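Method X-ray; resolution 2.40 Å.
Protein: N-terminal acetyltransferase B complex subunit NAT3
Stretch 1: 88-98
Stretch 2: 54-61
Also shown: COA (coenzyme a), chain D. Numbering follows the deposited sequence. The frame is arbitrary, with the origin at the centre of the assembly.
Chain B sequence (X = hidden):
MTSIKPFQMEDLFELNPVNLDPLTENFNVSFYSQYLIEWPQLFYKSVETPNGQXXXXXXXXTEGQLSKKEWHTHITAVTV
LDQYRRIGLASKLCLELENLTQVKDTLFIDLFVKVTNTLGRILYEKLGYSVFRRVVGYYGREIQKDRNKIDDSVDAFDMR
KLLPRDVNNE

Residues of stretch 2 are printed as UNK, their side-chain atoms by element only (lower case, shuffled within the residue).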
ATOM      1  N   GLY B  88      22.626   0.267 -17.557  1.00 43.89           N
ATOM      2  CA  GLY B  88      23.582   0.479 -16.478  1.00 40.50           C
ATOM      3  C   GLY B  88      23.008   1.014 -15.183  1.00 40.50           C
ATOM      4  O   GLY B  88      23.762   1.490 -14.328  1.00 30.93           O
ATOM      5  N   LEU B  89      21.690   0.956 -15.009  1.00 38.40           N
ATOM      6  CA  LEU B  89      21.087   1.503 -13.802  1.00 40.74           C
ATOM      7  C   LEU B  89      21.448   0.667 -12.573  1.00 49.90           C
ATOM      8  O   LEU B  89      21.794   1.217 -11.516  1.00 35.92           O
ATOM      9  CB  LEU B  89      19.575   1.599 -14.000  1.00 32.54           C
ATOM     10  CG  LEU B  89      18.752   2.152 -12.850  1.00 43.76           C
ATOM     11  CD1 LEU B  89      19.371   3.431 -12.316  1.00 42.57           C
ATOM     12  CD2 LEU B  89      17.325   2.400 -13.350  1.00 42.13           C
ATOM     13  N   ALA B  90      21.375  -0.664 -12.693  1.00 53.68           N
ATOM     14  CA  ALA B  90      21.807  -1.527 -11.598  1.00 49.89           C
ATOM     15  C   ALA B  90      23.274  -1.285 -11.261  1.00 48.28           C
ATOM     16  O   ALA B  90      23.642  -1.160 -10.085  1.00 25.61           O
ATOM     17  CB  ALA B  90      21.573  -2.995 -11.968  1.00 44.37           C
ATOM     18  N   SER B  91      24.123  -1.198 -12.288  1.00 51.43           N
ATOM     19  CA  SER B  91      25.532  -0.906 -12.053  1.00 50.58           C
ATOM     20  C   SER B  91      25.715   0.446 -11.358  1.00 47.16           C
ATOM     21  O   SER B  91      26.590   0.593 -10.495  1.00 42.43           O
ATOM     22  CB  SER B  91      26.288  -0.966 -13.381  1.00 41.64           C
ATOM     23  OG  SER B  91      26.140  -2.236 -13.986  1.00 29.99           O
ATOM     24  N   LYS B  92      24.881   1.438 -11.699  1.00 43.22           N
ATOM     25  CA  LYS B  92      24.991   2.753 -11.066  1.00 43.77           C
ATOM     26  C   LYS B  92      24.597   2.701  -9.592  1.00 38.45           C
ATOM     27  O   LYS B  92      25.276   3.291  -8.744  1.00 28.43           O
ATOM     28  CB  LYS B  92      24.131   3.781 -11.811  1.00 41.40           C
ATOM     29  CG  LYS B  92      23.548   4.885 -10.905  1.00 50.40           C
ATOM     30  CD  LYS B  92      22.820   6.001 -11.672  1.00 57.59           C
ATOM     31  CE  LYS B  92      23.716   7.225 -11.840  1.00 75.95           C
ATOM     32  NZ  LYS B  92      24.086   7.862 -10.519  1.00 85.78           N
ATOM     33  N   LEU B  93      23.500   2.005  -9.277  1.00 42.83           N
ATOM     34  CA  LEU B  93      23.059   1.850  -7.890  1.00 41.75           C
ATOM     35  C   LEU B  93      24.131   1.178  -7.028  1.00 45.84           C
ATOM     36  O   LEU B  93      24.358   1.582  -5.878  1.00 33.83           O
ATOM     37  CB  LEU B  93      21.763   1.039  -7.851  1.00 40.33           C
ATOM     38  CG  LEU B  93      20.513   1.751  -8.377  1.00 44.57           C
ATOM     39  CD1 LEU B  93      19.404   0.752  -8.635  1.00 45.14           C
ATOM     40  CD2 LEU B  93      20.045   2.815  -7.393  1.00 47.29           C
ATOM     41  N   CYS B  94      24.798   0.152  -7.574  1.00 45.55           N
ATOM     42  CA  CYS B  94      25.872  -0.513  -6.842  1.00 45.11           C
ATOM     43  C   CYS B  94      27.094   0.402  -6.696  1.00 43.29           C
ATOM     44  O   CYS B  94      27.708   0.467  -5.622  1.00 30.01           O
ATOM     45  CB  CYS B  94      26.230  -1.844  -7.539  1.00 29.98           C
ATOM     46  SG  CYS B  94      24.957  -3.085  -7.618  1.00 24.88           S
ATOM     47  N   LEU B  95      27.427   1.159  -7.750  1.00 48.15           N
ATOM     48  CA  LEU B  95      28.595   2.040  -7.714  1.00 42.72           C
ATOM     49  C   LEU B  95      28.392   3.259  -6.803  1.00 41.70           C
ATOM     50  O   LEU B  95      29.358   3.762  -6.223  1.00 33.75           O
ATOM     51  CB  LEU B  95      28.930   2.483  -9.129  1.00 39.55           C
ATOM     52  CG  LEU B  95      29.648   1.466 -10.010  1.00 46.88           C
ATOM     53  CD1 LEU B  95      29.995   2.109 -11.354  1.00 38.97           C
ATOM     54  CD2 LEU B  95      30.907   0.948  -9.318  1.00 50.40           C
ATOM     55  N   GLU B  96      27.153   3.735  -6.659  1.00 43.53           N
ATOM     56  CA  GLU B  96      26.857   4.863  -5.774  1.00 44.27           C
ATOM     57  C   GLU B  96      27.207   4.567  -4.309  1.00 44.36           C
ATOM     58  O   GLU B  96      27.489   5.494  -3.541  1.00 27.73           O
ATOM     59  CB  GLU B  96      25.373   5.231  -5.908  1.00 35.40           C
ATOM     60  CG  GLU B  96      24.801   6.159  -4.824  1.00 44.56           C
ATOM     61  CD  GLU B  96      25.355   7.584  -4.849  1.00 45.60           C
ATOM     62  OE1 GLU B  96      25.065   8.340  -3.891  1.00 42.07           O
ATOM     63  OE2 GLU B  96      26.061   7.958  -5.815  1.00 38.18           O
ATOM     64  N   LEU B  97      27.166   3.291  -3.898  1.00 47.49           N
ATOM     65  CA  LEU B  97      27.597   2.923  -2.550  1.00 45.03           C
ATOM     66  C   LEU B  97      29.009   3.423  -2.267  1.00 41.90           C
ATOM     67  O   LEU B  97      29.296   3.921  -1.172  1.00 34.50           O
ATOM     68  CB  LEU B  97      27.538   1.406  -2.381  1.00 42.47           C
ATOM     69  CG  LEU B  97      26.144   0.796  -2.287  1.00 47.69           C
ATOM     70  CD1 LEU B  97      26.214  -0.716  -2.409  1.00 44.59           C
ATOM     71  CD2 LEU B  97      25.518   1.184  -0.975  1.00 38.49           C
ATOM     72  N   GLU B  98      29.899   3.313  -3.254  1.00 42.51           N
ATOM     73  CA  GLU B  98      31.298   3.663  -3.082  1.00 41.69           C
ATOM     74  C   GLU B  98      31.502   5.161  -2.891  1.00 45.93           C
ATOM     75  O   GLU B  98      32.600   5.570  -2.502  1.00 39.44           O
ATOM     76  CB  GLU B  98      32.089   3.128  -4.288  1.00 35.91           C
ATOM     77  CG  GLU B  98      31.907   1.607  -4.490  1.00 41.50           C
ATOM     78  CD  GLU B  98      32.564   1.068  -5.767  1.00 44.60           C
ATOM     79  OE1 GLU B  98      33.498   1.718  -6.294  1.00 40.31           O
ATOM     80  OE2 GLU B  98      32.143  -0.010  -6.246  1.00 31.82           O
ATOM     81  N   UNK B  54       9.746   5.348  -9.259  1.00 42.62           N
ATOM     82  CA  UNK B  54      10.925   4.587  -8.881  1.00 45.07           C
ATOM     83  C   UNK B  54      11.260   3.583  -9.979  1.00 41.71           C
ATOM     84  O   UNK B  54      10.430   2.741 -10.340  1.00 29.87           O
ATOM     85  c   UNK B  54      10.703   3.881  -7.545  1.00 39.01           C
ATOM     86  N   UNK B  55      12.469   3.695 -10.523  1.00 41.05           N
ATOM     87  CA  UNK B  55      12.974   2.777 -11.529  1.00 40.19           C
ATOM     88  C   UNK B  55      13.807   1.647 -10.927  1.00 42.83           C
ATOM     89  O   UNK B  55      14.101   0.671 -11.629  1.00 36.16           O
ATOM     90  o   UNK B  55      14.771   4.352 -11.880  1.00 30.28           O
ATOM     91  c   UNK B  55      13.809   3.556 -12.547  1.00 33.83           C
ATOM     92  N   UNK B  56      14.188   1.764  -9.655  1.00 42.54           N
ATOM     93  CA  UNK B  56      14.941   0.734  -8.966  1.00 37.34           C
ATOM     94  C   UNK B  56      15.325   1.210  -7.583  1.00 39.88           C
ATOM     95  O   UNK B  56      15.096   2.363  -7.212  1.00 24.45           O
ATOM     96  N   UNK B  57      15.921   0.297  -6.812  1.00 40.96           N
ATOM     97  CA  UNK B  57      16.415   0.675  -5.498  1.00 42.80           C
ATOM     98  C   UNK B  57      17.563  -0.231  -5.076  1.00 38.17           C
ATOM     99  O   UNK B  57      17.776  -1.312  -5.630  1.00 23.28           O
ATOM    100  c   UNK B  57      13.330  -0.850  -4.882  1.00 34.78           C
ATOM    101  c   UNK B  57      14.547  -0.645  -4.240  1.00 35.30           C
ATOM    102  c   UNK B  57      13.098  -3.003  -3.893  1.00 39.52           C
ATOM    103  c   UNK B  57      12.616  -2.009  -4.725  1.00 36.92           C
ATOM    104  c   UNK B  57      14.307  -2.831  -3.222  1.00 39.53           C
ATOM    105  c   UNK B  57      15.307   0.667  -4.425  1.00 39.95           C
ATOM    106  c   UNK B  57      15.019  -1.645  -3.397  1.00 37.41           C
ATOM    107  o   UNK B  57      12.353  -4.152  -3.757  1.00 28.22           O
ATOM    108  N   UNK B  58      18.314   0.275  -4.091  1.00 38.63           N
ATOM    109  CA  UNK B  58      19.405  -0.418  -3.424  1.00 36.25           C
ATOM    110  C   UNK B  58      19.128  -0.456  -1.925  1.00 33.99           C
ATOM    111  O   UNK B  58      18.781   0.568  -1.327  1.00 19.87           O
ATOM    112  s   UNK B  58      22.236  -1.577  -2.394  1.00 14.81           S
ATOM    113  c   UNK B  58      20.744   0.280  -3.679  1.00 43.33           C
ATOM    114  c   UNK B  58      22.967  -1.636  -3.958  1.00 28.06           C
ATOM    115  c   UNK B  58      21.726   0.105  -2.538  1.00 41.16           C
ATOM    116  N   UNK B  59      19.226  -1.653  -1.340  1.00 42.02           N
ATOM    117  CA  UNK B  59      19.227  -1.850   0.102  1.00 39.68           C
ATOM    118  C   UNK B  59      20.570  -2.463   0.440  1.00 38.94           C
ATOM    119  O   UNK B  59      20.893  -3.554  -0.037  1.00 23.61           O
ATOM    120  s   UNK B  59      15.519  -3.668   0.349  1.00 15.58           S
ATOM    121  c   UNK B  59      16.705  -2.376   0.096  1.00 37.75           C
ATOM    122  c   UNK B  59      18.094  -2.770   0.575  1.00 39.80           C
ATOM    123  c   UNK B  59      15.730  -3.729   2.056  1.00 22.97           C
ATOM    124  N   UNK B  60      21.361  -1.750   1.229  1.00 45.79           N
ATOM    125  CA  UNK B  60      22.638  -2.250   1.693  1.00 44.60           C
ATOM    126  C   UNK B  60      22.763  -1.965   3.187  1.00 41.29           C
ATOM    127  O   UNK B  60      21.967  -1.229   3.775  1.00 25.62           O
ATOM    128  c   UNK B  60      23.803  -1.629   0.902  1.00 34.01           C
ATOM    129  N   UNK B  61      23.790  -2.550   3.798  1.00 42.84           N
ATOM    130  CA  UNK B  61      24.035  -2.366   5.222  1.00 40.25           C
ATOM    131  C   UNK B  61      25.532  -2.437   5.477  1.00 36.74           C
ATOM    132  O   UNK B  61      26.316  -2.803   4.594  1.00 26.25           O
ATOM    133  n   UNK B  61      22.841  -8.279   7.216  1.00 55.37           N
ATOM    134  c   UNK B  61      23.205  -7.282   6.185  1.00 41.64           C
ATOM    135  c   UNK B  61      23.298  -3.422   6.058  1.00 40.71           C
ATOM    136  c   UNK B  61      23.231  -5.873   6.746  1.00 40.84           C
ATOM    137  c   UNK B  61      23.605  -4.873   5.648  1.00 43.28           C
TER
HETATM  138  N1A COA D 202      20.644 -10.850 -19.876  1.00 77.18           N
HETATM  139  C2A COA D 202      22.064 -11.100 -20.280  1.00 82.88           C
HETATM  140  N3A COA D 202      22.981 -10.177 -19.492  1.00 91.95           N
HETATM  141  C4A COA D 202      22.583  -9.116 -18.541  1.00 83.89           C
HETATM  142  C5A COA D 202      21.028  -8.824 -18.232  1.00 83.93           C
HETATM  143  C6A COA D 202      20.031  -9.828 -18.934  1.00 79.97           C
HETATM  144  N6A COA D 202      18.624  -9.837 -18.706  1.00 84.72           N
HETATM  145  N7A COA D 202      20.863  -7.786 -17.087  1.00 88.51           N
HETATM  146  C8A COA D 202      22.248  -7.325 -16.506  1.00 83.02           C
HETATM  147  N9A COA D 202      23.193  -8.262 -17.461  1.00 72.76           N
HETATM  148  C1B COA D 202      24.773  -8.295 -17.083  1.00 66.11           C
HETATM  149  C2B COA D 202      25.766  -8.176 -18.282  1.00 63.07           C
HETATM  150  O2B COA D 202      26.661  -9.181 -18.764  1.00 59.37           O
HETATM  151  C3B COA D 202      25.944  -6.687 -18.087  1.00 55.30           C
HETATM  152  O3B COA D 202      26.645  -5.691 -18.839  1.00 40.88           O
HETATM  153  P3B COA D 202      26.598  -4.871 -20.252  1.00 29.07           P
HETATM  154  O7A COA D 202      26.389  -3.413 -19.883  1.00 36.21           O
HETATM  155  O8A COA D 202      28.003  -5.065 -20.837  1.00 40.27           O
HETATM  156  O9A COA D 202      25.463  -5.464 -21.053  1.00 25.88           O
HETATM  157  C4B COA D 202      25.535  -6.393 -16.545  1.00 46.32           C
HETATM  158  O4B COA D 202      24.968  -7.561 -15.821  1.00 55.68           O
HETATM  159  C5B COA D 202      25.187  -4.921 -16.102  1.00 46.73           C
HETATM  160  O5B COA D 202      23.970  -4.260 -16.462  1.00 28.45           O
HETATM  161  P1A COA D 202      22.966  -3.077 -16.011  1.00  8.41           P
HETATM  162  O1A COA D 202      23.641  -2.317 -14.931  1.00 14.90           O
HETATM  163  O2A COA D 202      22.597  -2.282 -17.227  1.00 22.31           O
HETATM  164  O3A COA D 202      21.710  -3.845 -15.478  1.00 15.92           O
HETATM  165  P2A COA D 202      20.140  -3.635 -15.179  1.00 11.63           P
HETATM  166  O4A COA D 202      19.394  -4.096 -16.397  1.00 24.89           O
HETATM  167  O5A COA D 202      19.913  -2.284 -14.707  1.00 15.74           O
HETATM  168  O6A COA D 202      19.921  -4.738 -14.030  1.00 16.65           O
HETATM  169  CBP COA D 202      19.350  -6.946 -12.660  1.00 47.53           C
HETATM  170  CCP COA D 202      20.351  -6.059 -13.674  1.00 30.50           C
HETATM  171  CDP COA D 202      19.956  -8.500 -12.443  1.00 39.07           C
HETATM  172  CEP COA D 202      19.178  -6.141 -11.179  1.00 39.86           C
HETATM  173  CAP COA D 202      17.788  -7.044 -13.415  1.00 44.20           C
HETATM  174  OAP COA D 202      17.762  -7.243 -14.809  1.00 30.73           O
HETATM  175  C9P COA D 202      16.600  -7.438 -12.398  1.00 50.73           C
HETATM  176  O9P COA D 202      16.153  -8.709 -12.221  1.00 50.86           O
HETATM  177  N8P COA D 202      16.405  -6.492 -11.223  1.00 47.18           N
HETATM  178  C7P COA D 202      16.107  -7.005  -9.763  1.00 57.70           C
HETATM  179  C6P COA D 202      16.087  -8.561  -9.531  1.00 64.99           C
HETATM  180  C5P COA D 202      17.415  -9.525  -9.541  1.00 62.58           C
HETATM  181  O5P COA D 202      17.555 -10.581 -10.350  1.00 67.23           O
HETATM  182  N4P COA D 202      18.525  -9.091  -8.668  1.00 75.74           N
HETATM  183  C3P COA D 202      19.857  -8.545  -8.528  1.00 68.80           C
HETATM  184  C2P COA D 202      21.177  -8.901  -9.192  1.00 49.12           C
HETATM  185  S1P COA D 202      22.063 -10.399  -8.890  1.00 21.15           S

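Position 54 carries a single side-chain carbon, a lone CB, and no atom of the helix comes within reach of it. One carbon and nothing more is alanine, Ala 54, which leads the strand toward the contact without joining it.

At position 55 one carbon is followed by one oxygen, unbranched. The CA-to-CB bond points toward the helix, and the oxygen lies 3.5 Å from CD2 of Leu 89. Two atoms, C then O, make this serine, Ser 55. Its OG is hydrogen-bonded elsewhere in the structure, so a polar atom can sit against a leucine methyl without being left unsatisfied.

Position 56 has backbone atoms only, which is glycine. The bare backbone lets the helix side chain settle on the chain itself: CD1 of Leu 93 is 4.2 Å from the backbone C of Gly 56. An ideal CB here would point toward the helix and stand 3.4 Å from that same CD1, a tight fit, so the absent side chain is part of the packing.

Position 57 shows one carbon, then a ring of six carbons bearing one oxygen: tyrosine. The CA-to-CB bond of Tyr 57 points away from the helix, and its contact is made by the backbone, with N 4.0 Å from CD1 of Leu 93. With chi1 in p, CB of Tyr 57 is 5.9 Å from CD1 of Leu 93 and the ring lies farther off; its OH is hydrogen-bonded elsewhere.

Position 58 holds two carbons, a sulfur and a terminal carbon in an unbranched chain, which defines methionine. Met 58 points toward the helix and gives up more area to the contact than any other residue of either stretch. Its CB lies 4.4 Å from CB of Leu 93, while its CE reaches 3.7 Å from CD1 of Leu 97 and 4.4 Å from SG of Cys 94. With chi1 in t and both chi2 and chi3 in p, the flexible chain carries its methyl in among Leu 93, Cys 94 and Leu 97.

Position 59 repeats the pattern of two carbons, sulfur and carbon, but its CA-to-CB bond points away and nothing on the helix is touched. This is Met 59, buried but not against stretch 1.

At position 60 there is again one carbon, pointing toward the helix, 3.8 Å from CD2 of Leu 97. It is Ala 60, whose methyl packs against that leucine.

Position 61 has four carbons in a row ending in nitrogen, the signature of lysine. Lys 61 points away and takes no part.

The rule is a stripe of leucines four residues apart, Leu 89, Leu 93 and Leu 97, laid over the strand at 32° between N-to-C directions. From 57 to 61 the side chains alternate, 58 and 60 toward the helix, the others away; at 56 a CB would point toward it. No hydrogen bond crosses; apolar packing does the work. The helix start also binds coenzyme A, whose phosphate oxygens accept backbone hydrogen bonds from Gly 88, Ala 90 and Ser 91.

Stretch 2, residues 54-61: ASGYMMAK
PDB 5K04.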